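Long-range contact in fucoxanthin chlorophyll a/c-binding protein Lhcq10 (PDB 6L4U), which probably harvests light for photosynthesis, binding chlorophyll a, chlorophyll c and a fucoxanthin-type carotenoid in a diatom antenna and passing excitation energy on: residues 148-153 against 168-173. Residues are numbered along the deposited sequence; the frame is centred on the assembly and turned at random.
Sequences EWFSEA and PNFSDS. With KC1 (Chlorophyll c1), chain B.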
loop_
_atom_site.group_PDB
_atom_site.type_symbol
_atom_site.label_atom_id
_atom_site.label_comp_id
_atom_site.label_asym_id
_atom_site.label_seq_id
_atom_site.Cartn_x
_atom_site.Cartn_y
_atom_site.Cartn_z
ATOM N N GLU Z 148 -64.722 -17.077 -71.619
ATOM C CA GLU Z 148 -64.628 -17.707 -70.310
ATOM C C GLU Z 148 -64.695 -16.665 -69.201
ATOM O O GLU Z 148 -65.275 -16.918 -68.140
ATOM C CB GLU Z 148 -63.339 -18.517 -70.224
ATOM C CG GLU Z 148 -63.287 -19.668 -71.205
ATOM C CD GLU Z 148 -63.890 -20.937 -70.649
ATOM O OE1 GLU Z 148 -63.705 -21.210 -69.446
ATOM O OE2 GLU Z 148 -64.541 -21.670 -71.421
ATOM N N TRP Z 149 -64.120 -15.484 -69.438
ATOM C CA TRP Z 149 -64.177 -14.407 -68.455
ATOM C C TRP Z 149 -65.571 -13.803 -68.372
ATOM O O TRP Z 149 -66.062 -13.511 -67.276
ATOM C CB TRP Z 149 -63.153 -13.327 -68.807
ATOM C CG TRP Z 149 -62.952 -12.282 -67.757
ATOM C CD1 TRP Z 149 -61.989 -12.269 -66.793
ATOM C CD2 TRP Z 149 -63.719 -11.085 -67.576
ATOM N NE1 TRP Z 149 -62.110 -11.143 -66.018
ATOM C CE2 TRP Z 149 -63.166 -10.400 -66.479
ATOM C CE3 TRP Z 149 -64.815 -10.523 -68.237
ATOM C CZ2 TRP Z 149 -63.677 -9.189 -66.021
ATOM C CZ3 TRP Z 149 -65.321 -9.326 -67.782
ATOM C CH2 TRP Z 149 -64.753 -8.673 -66.683
ATOM N N PHE Z 150 -66.215 -13.589 -69.524
ATOM C CA PHE Z 150 -67.505 -12.906 -69.537
ATOM C C PHE Z 150 -68.618 -13.787 -68.991
ATOM O O PHE Z 150 -69.604 -13.272 -68.453
ATOM C CB PHE Z 150 -67.848 -12.445 -70.952
ATOM C CG PHE Z 150 -68.986 -11.469 -71.007
ATOM C CD1 PHE Z 150 -70.271 -11.893 -71.305
ATOM C CD2 PHE Z 150 -68.771 -10.125 -70.748
ATOM C CE1 PHE Z 150 -71.321 -10.995 -71.346
ATOM C CE2 PHE Z 150 -69.814 -9.223 -70.790
ATOM C CZ PHE Z 150 -71.090 -9.657 -71.090
ATOM N N SER Z 151 -68.482 -15.106 -69.115
ATOM C CA SER Z 151 -69.449 -16.012 -68.513
ATOM C C SER Z 151 -69.343 -16.047 -66.995
ATOM O O SER Z 151 -70.300 -16.456 -66.328
ATOM C CB SER Z 151 -69.274 -17.406 -69.113
ATOM O OG SER Z 151 -68.047 -17.982 -68.707
ATOM N N GLU Z 152 -68.216 -15.609 -66.438
ATOM C CA GLU Z 152 -68.025 -15.543 -64.996
ATOM C C GLU Z 152 -68.428 -14.198 -64.407
ATOM O O GLU Z 152 -69.077 -14.155 -63.358
ATOM C CB GLU Z 152 -66.564 -15.811 -64.651
ATOM C CG GLU Z 152 -66.091 -17.201 -64.958
ATOM C CD GLU Z 152 -66.396 -18.174 -63.850
ATOM O OE1 GLU Z 152 -66.355 -17.775 -62.669
ATOM O OE2 GLU Z 152 -66.676 -19.344 -64.166
ATOM N N ALA Z 153 -68.044 -13.099 -65.057
ATOM C CA ALA Z 153 -68.226 -11.778 -64.467
ATOM C C ALA Z 153 -69.653 -11.276 -64.610
ATOM O O ALA Z 153 -70.200 -10.678 -63.677
ATOM C CB ALA Z 153 -67.270 -10.779 -65.113
ATOM N N PRO Z 168 -74.267 -14.946 -70.762
ATOM C CA PRO Z 168 -74.858 -13.607 -70.678
ATOM C C PRO Z 168 -74.656 -12.844 -71.973
ATOM O O PRO Z 168 -73.603 -12.938 -72.611
ATOM C CB PRO Z 168 -74.092 -12.958 -69.521
ATOM C CG PRO Z 168 -72.817 -13.744 -69.431
ATOM C CD PRO Z 168 -73.160 -15.133 -69.811
ATOM N N ASN Z 169 -75.690 -12.117 -72.388
ATOM C CA ASN Z 169 -75.536 -11.312 -73.586
ATOM C C ASN Z 169 -74.657 -10.083 -73.442
ATOM O O ASN Z 169 -74.558 -9.463 -72.382
ATOM C CB ASN Z 169 -76.851 -10.944 -74.283
ATOM C CG ASN Z 169 -77.924 -12.003 -74.223
ATOM O OD1 ASN Z 169 -78.590 -12.299 -73.243
ATOM N ND2 ASN Z 169 -77.924 -12.749 -75.325
ATOM N N PHE Z 170 -73.978 -9.774 -74.552
ATOM C CA PHE Z 170 -73.036 -8.667 -74.622
ATOM C C PHE Z 170 -73.724 -7.312 -74.583
ATOM O O PHE Z 170 -73.076 -6.323 -74.228
ATOM C CB PHE Z 170 -72.202 -8.766 -75.899
ATOM C CG PHE Z 170 -71.166 -9.849 -75.875
ATOM C CD1 PHE Z 170 -70.508 -10.176 -74.702
ATOM C CD2 PHE Z 170 -70.837 -10.531 -77.037
ATOM C CE1 PHE Z 170 -69.549 -11.175 -74.684
ATOM C CE2 PHE Z 170 -69.881 -11.529 -77.028
ATOM C CZ PHE Z 170 -69.236 -11.851 -75.850
ATOM N N SER Z 171 -75.000 -7.237 -74.991
ATOM C CA SER Z 171 -75.787 -6.009 -74.865
ATOM C C SER Z 171 -75.912 -5.485 -73.453
ATOM O O SER Z 171 -75.994 -4.264 -73.267
ATOM C CB SER Z 171 -77.201 -6.190 -75.396
ATOM O OG SER Z 171 -77.707 -4.984 -75.917
ATOM N N ASP Z 172 -76.020 -6.364 -72.469
ATOM C CA ASP Z 172 -76.223 -5.872 -71.126
ATOM C C ASP Z 172 -74.895 -5.856 -70.368
ATOM O O ASP Z 172 -73.814 -5.893 -70.968
ATOM C CB ASP Z 172 -77.300 -6.643 -70.352
ATOM C CG ASP Z 172 -78.526 -6.987 -71.183
ATOM O OD1 ASP Z 172 -78.513 -7.890 -72.037
ATOM O OD2 ASP Z 172 -79.399 -6.101 -71.224
ATOM N N SER Z 173 -74.991 -5.666 -69.043
ATOM C CA SER Z 173 -73.961 -5.837 -68.009
ATOM C C SER Z 173 -72.891 -4.750 -67.980
ATOM O O SER Z 173 -72.093 -4.699 -67.036
ATOM C CB SER Z 173 -73.270 -7.198 -68.141
ATOM O OG SER Z 173 -72.256 -7.136 -69.131
HETATM N NB KC1 B . -64.536 -19.337 -60.405
HETATM N ND KC1 B . -64.722 -15.497 -61.666
HETATM C C1A KC1 B . -66.932 -16.007 -59.415
HETATM C C1B KC1 B . -65.139 -19.889 -59.358
HETATM C C1C KC1 B . -62.395 -18.621 -62.477
HETATM C C1D KC1 B . -64.045 -14.661 -62.613
HETATM C C2A KC1 B . -67.955 -16.147 -58.292
HETATM C C2B KC1 B . -64.562 -21.181 -58.902
HETATM C C2C KC1 B . -61.113 -18.396 -63.196
HETATM C C2D KC1 B . -64.547 -13.277 -62.724
HETATM C C3A KC1 B . -67.784 -17.600 -57.878
HETATM C C3B KC1 B . -63.477 -21.379 -59.878
HETATM C C3C KC1 B . -61.218 -16.996 -63.635
HETATM C C3D KC1 B . -65.625 -13.318 -61.711
HETATM C C4A KC1 B . -66.666 -17.978 -58.793
HETATM C C4B KC1 B . -63.567 -20.185 -60.760
HETATM C C4C KC1 B . -62.549 -16.597 -63.122
HETATM C C4D KC1 B . -65.659 -14.598 -61.179
HETATM C CAA KC1 B . -69.432 -15.852 -58.539
HETATM C CAB KC1 B . -62.539 -22.523 -59.951
HETATM C CAC KC1 B . -60.231 -16.171 -64.421
HETATM C CAD KC1 B . -66.689 -12.522 -61.067
HETATM C CBA KC1 B . -70.077 -15.344 -57.256
HETATM C CBB KC1 B . -62.462 -23.291 -61.013
HETATM C CBC KC1 B . -59.306 -15.534 -63.406
HETATM C CBD KC1 B . -67.380 -13.376 -60.088
HETATM C CED KC1 B . -68.291 -11.214 -57.053
HETATM C CGA KC1 B . -70.648 -13.964 -57.469
HETATM C CGD KC1 B . -67.268 -12.734 -58.744
HETATM C CHA KC1 B . -66.708 -14.709 -60.152
HETATM C CHB KC1 B . -66.243 -19.233 -58.654
HETATM C CHC KC1 B . -62.656 -19.944 -61.884
HETATM C CHD KC1 B . -62.953 -15.209 -63.408
HETATM C CMA KC1 B . -67.306 -17.709 -56.434
HETATM C CMB KC1 B . -64.945 -22.082 -57.762
HETATM C CMC KC1 B . -59.958 -19.332 -63.423
HETATM C CMD KC1 B . -64.204 -12.059 -63.524
HETATM N NA KC1 B . -66.193 -17.043 -59.626
HETATM N NC KC1 B . -63.218 -17.555 -62.431
HETATM O O1A KC1 B . -71.076 -13.321 -56.524
HETATM O O1D KC1 B . -66.468 -13.143 -57.927
HETATM O O2A KC1 B . -70.694 -13.383 -58.800
HETATM O O2D KC1 B . -68.145 -11.626 -58.409
HETATM O OBD KC1 B . -66.959 -11.294 -61.313
HETATM MG MG KC1 B . -64.833 -17.460 -61.144
#
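Phe150 carries the aromatic part of this contact. With CG anti to the backbone N (chi1 -167°), its ring leaves the last turns of helix 137-153 and packs against the loop 168-173. There Phe170 meets it edge to face: the CD1-CE1 edge of Phe170 lies over one face of the Phe150 ring, with centroids 4.8 Å apart and planes inclined at 65°. Apolar and polar loop atoms also touch the Phe150 ring. Pro168 CG lies 3.7 Å from Phe150 CD1, while at the ring edge, near its plane, Phe150 CE1 comes within 3.3 Å of Pro168 O. Ser173 OG approaches Phe150 CZ obliquely at 3.4 Å. No hydrogen bond crosses between the segments, which meet through van der Waals and aromatic contacts; beyond them, Phe170 also packs on Phe146 and Leu147.

Pigment ligation occupies another side of the helix. Glu152 points away from the loop, its chain bent at chi2 (-85°), and OE1 binds KC1 MG at 2.2 Å. His157 hydrogen-bonds that same oxygen, which would help to fix the carboxylate. The methyl CMD of KC1 sits over one face of the Trp149 indole, 3.4 Å from Trp149 NE1, and Glu148 OE1 ligates the magnesium of a chlorophyll a. Such helix-borne glutamate ligands are consistent with a pigment-binding transmembrane helix of the light-harvesting chlorophyll-binding family, which Phe150 joins to the following loop.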